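Local structure of maquette-3 (Escherichia coli, 6Z0C) at residues A[47-50]-A[54-57]; A[59-64]-A[137-142]. The protein has no known natural function, being an artificial four-helix bundle probably made to test how networks of buried charged residues can stabilise a designed protein. All blocks are in the same frame, centred on the assembly; numbering follows the deposited sequence.

Interaction 1: A[47-50]-A[54-57]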
loop_
_atom_site.group_PDB
_atom_site.type_symbol
_atom_site.label_atom_id
_atom_site.label_comp_id
_atom_site.label_asym_id
_atom_site.label_seq_id
_atom_site.Cartn_x
_atom_site.Cartn_y
_atom_site.Cartn_z
ATOM N N GLU A 47 29.364 11.887 3.214
ATOM C CA GLU A 47 30.823 11.655 3.405
ATOM C C GLU A 47 31.617 12.749 2.678
ATOM O O GLU A 47 32.636 13.195 3.228
ATOM C CB GLU A 47 31.230 10.268 2.899
ATOM C CG GLU A 47 30.661 9.114 3.707
ATOM C CD GLU A 47 31.164 8.990 5.135
ATOM O OE1 GLU A 47 30.439 8.405 5.958
ATOM O OE2 GLU A 47 32.274 9.474 5.420
ATOM N N LYS A 48 31.151 13.174 1.498
ATOM C CA LYS A 48 31.856 14.130 0.594
ATOM C C LYS A 48 31.626 15.588 1.020
ATOM O O LYS A 48 32.497 16.425 0.715
ATOM C CB LYS A 48 31.357 13.969 -0.844
ATOM C CG LYS A 48 31.898 12.767 -1.603
ATOM C CD LYS A 48 31.104 12.468 -2.856
ATOM C CE LYS A 48 31.960 12.425 -4.102
ATOM N NZ LYS A 48 31.136 12.215 -5.317
ATOM N N ALA A 49 30.484 15.889 1.648
ATOM C CA ALA A 49 30.008 17.261 1.954
ATOM C C ALA A 49 31.075 18.040 2.734
ATOM O O ALA A 49 31.461 17.582 3.827
ATOM C CB ALA A 49 28.709 17.196 2.719
ATOM N N ARG A 50 31.518 19.180 2.186
ATOM C CA ARG A 50 32.536 20.089 2.785
ATOM C C ARG A 50 31.837 21.150 3.649
ATOM O O ARG A 50 32.416 21.555 4.677
ATOM C CB ARG A 50 33.371 20.755 1.685
ATOM C CG ARG A 50 33.916 19.790 0.640
ATOM C CD ARG A 50 35.135 20.318 -0.103
ATOM N NE ARG A 50 34.824 21.307 -1.131
ATOM C CZ ARG A 50 34.445 21.034 -2.382
ATOM N NH1 ARG A 50 34.301 19.782 -2.790
ATOM N NH2 ARG A 50 34.200 22.024 -3.225
ATOM N N LYS A 54 25.277 21.499 4.989
ATOM C CA LYS A 54 24.873 20.467 3.996
ATOM C C LYS A 54 25.090 19.075 4.605
ATOM O O LYS A 54 24.190 18.227 4.462
ATOM C CB LYS A 54 25.638 20.646 2.680
ATOM C CG LYS A 54 25.356 21.948 1.945
ATOM C CD LYS A 54 25.754 21.929 0.482
ATOM C CE LYS A 54 25.593 23.279 -0.188
ATOM N NZ LYS A 54 25.770 23.185 -1.656
ATOM N N LYS A 55 26.226 18.848 5.272
ATOM C CA LYS A 55 26.514 17.559 5.962
ATOM C C LYS A 55 25.408 17.287 6.989
ATOM O O LYS A 55 24.859 16.168 6.990
ATOM C CB LYS A 55 27.888 17.574 6.640
ATOM C CG LYS A 55 28.401 16.200 7.058
ATOM C CD LYS A 55 29.801 16.211 7.633
ATOM C CE LYS A 55 30.519 14.887 7.473
ATOM N NZ LYS A 55 31.083 14.728 6.111
ATOM N N SER A 56 25.085 18.287 7.813
ATOM C CA SER A 56 24.044 18.222 8.870
ATOM C C SER A 56 22.704 17.767 8.273
ATOM O O SER A 56 22.094 16.839 8.838
ATOM C CB SER A 56 23.906 19.545 9.571
ATOM O OG SER A 56 22.813 19.514 10.476
ATOM N N VAL A 57 22.262 18.405 7.185
ATOM C CA VAL A 57 20.965 18.106 6.504
ATOM C C VAL A 57 20.984 16.653 6.013
ATOM O O VAL A 57 20.009 15.914 6.286
ATOM C CB VAL A 57 20.692 19.087 5.348
ATOM C CG1 VAL A 57 19.639 18.559 4.384
ATOM C CG2 VAL A 57 20.305 20.466 5.864
#
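Ala49 and Lys55 bring their CA atoms to 5.3 Å of each other across the tight turn that joins helix 4-48 to helix 52-99, the first helical hairpin (alpha-alpha hairpin) of the four-helix bundle. Ala49 is where the first helix gives out: with psi at 122° its backbone has left helical geometry, and the chain swings round so that its methyl group faces the opening of the next helix. The CB of Ala49 lies 3.9 Å from both the N and the CA of Lys55, and 4.0 Å from the Lys55 CB. So small a side chain suits the place, because it lets two backbones approach closely while still filling the corner with nonpolar contact. Lys55 reaches back in the other direction. Its CG stands anti to the backbone N (chi1 -165°), the chain runs out nearly straight through its middle, and a final bend at chi4 of 80° turns the ammonium in toward the C-terminal carbonyls of helix 4-48. There NZ of Lys55 donates a hydrogen bond to the carbonyl oxygen of Ser46, and lies 3.6 Å from the O of Glu47, a looser neighbour. Carbonyls at a helix C terminus are rich in partial negative charge, and a flexible lysine is well suited to meet them. The Glu47 carboxylate, paired with Arg43, sits too far off for contact, though its charge probably adds to the favourable field around the ammonium. Lys54 contributes mainly backbone here; its extended side chain leads away and is buried, where its NZ is satisfied by the carbonyl oxygens of Ile146 and Ser150 in the loop after helix 105-144. On the turn itself, the Lys55 NZ also comes within 3.7 Å of the Ala49 O.

Interaction 2: A[59-64]-A[137-142]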
loop_
_atom_site.group_PDB
_atom_site.type_symbol
_atom_site.label_atom_id
_atom_site.label_comp_id
_atom_site.label_asym_id
_atom_site.label_seq_id
_atom_site.Cartn_x
_atom_site.Cartn_y
_atom_site.Cartn_z
ATOM N N GLN A 59 22.994 14.056 6.856
ATOM C CA GLN A 59 23.168 13.064 7.956
ATOM C C GLN A 59 21.834 12.845 8.683
ATOM O O GLN A 59 21.505 11.681 8.961
ATOM C CB GLN A 59 24.271 13.487 8.931
ATOM C CG GLN A 59 25.595 12.790 8.657
ATOM C CD GLN A 59 26.741 13.306 9.489
ATOM O OE1 GLN A 59 26.606 14.256 10.256
ATOM N NE2 GLN A 59 27.896 12.677 9.336
ATOM N N LYS A 60 21.080 13.900 8.985
ATOM C CA LYS A 60 19.829 13.734 9.776
ATOM C C LYS A 60 18.779 13.044 8.889
ATOM O O LYS A 60 18.016 12.226 9.431
ATOM C CB LYS A 60 19.402 15.043 10.455
ATOM C CG LYS A 60 18.820 16.138 9.577
ATOM C CD LYS A 60 18.222 17.277 10.397
ATOM C CE LYS A 60 18.543 18.659 9.866
ATOM N NZ LYS A 60 17.823 18.948 8.603
ATOM N N GLN A 61 18.793 13.270 7.569
ATOM C CA GLN A 61 17.865 12.581 6.627
ATOM C C GLN A 61 18.233 11.095 6.522
ATOM O O GLN A 61 17.314 10.268 6.374
ATOM C CB GLN A 61 17.874 13.238 5.247
ATOM C CG GLN A 61 17.003 12.519 4.224
ATOM C CD GLN A 61 15.548 12.438 4.623
ATOM O OE1 GLN A 61 15.062 13.208 5.451
ATOM N NE2 GLN A 61 14.839 11.493 4.028
ATOM N N LEU A 62 19.526 10.771 6.582
ATOM C CA LEU A 62 20.040 9.377 6.520
ATOM C C LEU A 62 19.383 8.537 7.628
ATOM O O LEU A 62 18.933 7.409 7.327
ATOM C CB LEU A 62 21.566 9.418 6.651
ATOM C CG LEU A 62 22.322 8.138 6.305
ATOM C CD1 LEU A 62 21.901 7.575 4.953
ATOM C CD2 LEU A 62 23.817 8.400 6.324
ATOM N N GLU A 63 19.293 9.073 8.851
ATOM C CA GLU A 63 18.649 8.395 10.015
ATOM C C GLU A 63 17.172 8.103 9.710
ATOM O O GLU A 63 16.721 6.976 9.986
ATOM C CB GLU A 63 18.729 9.251 11.280
ATOM C CG GLU A 63 20.140 9.646 11.670
ATOM C CD GLU A 63 20.275 10.158 13.095
ATOM O OE1 GLU A 63 21.413 10.185 13.602
ATOM O OE2 GLU A 63 19.243 10.527 13.696
ATOM N N LEU A 64 16.442 9.090 9.187
ATOM C CA LEU A 64 14.994 8.970 8.854
ATOM C C LEU A 64 14.823 7.904 7.763
ATOM O O LEU A 64 13.861 7.131 7.838
ATOM C CB LEU A 64 14.455 10.339 8.416
ATOM C CG LEU A 64 13.110 10.351 7.685
ATOM C CD1 LEU A 64 12.026 9.629 8.475
ATOM C CD2 LEU A 64 12.669 11.782 7.389
ATOM N N GLU A 137 8.306 14.755 0.554
ATOM C CA GLU A 137 8.033 16.129 0.050
ATOM C C GLU A 137 8.787 17.158 0.900
ATOM O O GLU A 137 9.321 18.120 0.316
ATOM C CB GLU A 137 6.534 16.422 0.062
ATOM C CG GLU A 137 5.779 15.664 -1.007
ATOM C CD GLU A 137 4.284 15.914 -1.019
ATOM O OE1 GLU A 137 3.719 15.973 -2.121
ATOM O OE2 GLU A 137 3.691 16.036 0.068
ATOM N N LYS A 138 8.813 16.975 2.224
ATOM C CA LYS A 138 9.512 17.892 3.162
ATOM C C LYS A 138 11.018 17.846 2.896
ATOM O O LYS A 138 11.650 18.916 2.872
ATOM C CB LYS A 138 9.236 17.521 4.620
ATOM C CG LYS A 138 7.855 17.897 5.128
ATOM C CD LYS A 138 7.653 17.535 6.576
ATOM C CE LYS A 138 6.270 17.883 7.077
ATOM N NZ LYS A 138 5.956 17.157 8.329
ATOM N N PHE A 139 11.583 16.653 2.707
ATOM C CA PHE A 139 13.042 16.523 2.486
ATOM C C PHE A 139 13.418 17.213 1.170
ATOM O O PHE A 139 14.459 17.890 1.138
ATOM C CB PHE A 139 13.532 15.075 2.501
ATOM C CG PHE A 139 15.018 15.032 2.267
ATOM C CD1 PHE A 139 15.881 15.614 3.183
ATOM C CD2 PHE A 139 15.545 14.523 1.093
ATOM C CE1 PHE A 139 17.249 15.634 2.955
ATOM C CE2 PHE A 139 16.914 14.538 0.871
ATOM C CZ PHE A 139 17.762 15.097 1.799
ATOM N N ILE A 140 12.606 17.043 0.125
ATOM C CA ILE A 140 12.841 17.672 -1.210
ATOM C C ILE A 140 12.898 19.196 -1.045
ATOM O O ILE A 140 13.811 19.815 -1.624
ATOM C CB ILE A 140 11.774 17.227 -2.225
ATOM C CG1 ILE A 140 12.117 15.836 -2.764
ATOM C CG2 ILE A 140 11.597 18.254 -3.337
ATOM C CD1 ILE A 140 11.290 15.408 -3.939
ATOM N N GLU A 141 11.966 19.778 -0.285
ATOM C CA GLU A 141 11.911 21.250 -0.066
ATOM C C GLU A 141 13.201 21.683 0.647
ATOM O O GLU A 141 13.758 22.731 0.287
ATOM C CB GLU A 141 10.610 21.618 0.656
ATOM C CG GLU A 141 9.383 21.392 -0.221
ATOM C CD GLU A 141 8.027 21.316 0.467
ATOM O OE1 GLU A 141 7.948 21.602 1.681
ATOM O OE2 GLU A 141 7.044 20.970 -0.222
ATOM N N LEU A 142 13.702 20.858 1.570
ATOM C CA LEU A 142 14.962 21.110 2.316
ATOM C C LEU A 142 16.169 20.941 1.382
ATOM O O LEU A 142 17.072 21.803 1.408
ATOM C CB LEU A 142 15.016 20.130 3.492
ATOM C CG LEU A 142 15.951 20.496 4.638
ATOM C CD1 LEU A 142 15.714 21.920 5.118
ATOM C CD2 LEU A 142 15.766 19.516 5.782
#
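Neighbouring antiparallel helices of the four-helix bundle, 52-99 and 105-144, face each other here through Gln61 and Phe139, whose CA atoms are 7.5 Å apart. The contact is an amide laid on an aromatic ring. The CG of Gln61 sits almost over the middle of the Phe139 ring, 3.4 Å from its centroid and 14° off the ring normal, which makes a CH-pi interaction. The amide group beyond it stacks on the same ring, its plane tilted 23° from that of the phenyl. Its OE1 reaches CD1 of Phe139 at 3.4 Å, while the Gln61 CB comes equally close to CE1, so CB, CG and the amide carbon and oxygen all lie against the ring, with NE2 somewhat farther off. A bend at chi2 (59°) after an anti first torsion is what folds the amide down onto the face. Glutamine suits this position because its methylenes pack on the ring face while its polar end keeps a partner: NE2 hydrogen-bonds to the OE1 of Glu65, one turn on in its own helix, which should help fix the amide's rotation. Both residues are buried. Gln61 also touches Leu42 of helix 4-48, and Phe139 touches Lys162 of helix 152-194, so through these two residues the stack touches all four helices. Beside the stack, Lys60 and Leu142 reach toward each other tip to tip. The long, bent lysine side chain spans the gap between the helices, and its NZ ends 3.5 Å from CD2 of Leu142.

From the N terminus, helix 4-48 runs the length of the bundle before interaction 1 closes the short turn into helix 52-99. Only a few residues later, along that second helix, interaction 2 opens; its partner segment arrives after the chain has travelled out, turned and come back as helix 105-144, closing a loop of 72 residues. The two loops therefore follow in series, neither enclosing nor crossing the other. Their centres are about 13 Å apart on the same side of the chain's centre, and they meet through Val57, whose CG1 packs 4.0 Å from CE1 of Phe139. Together they tie the first three helices near one end of the bundle.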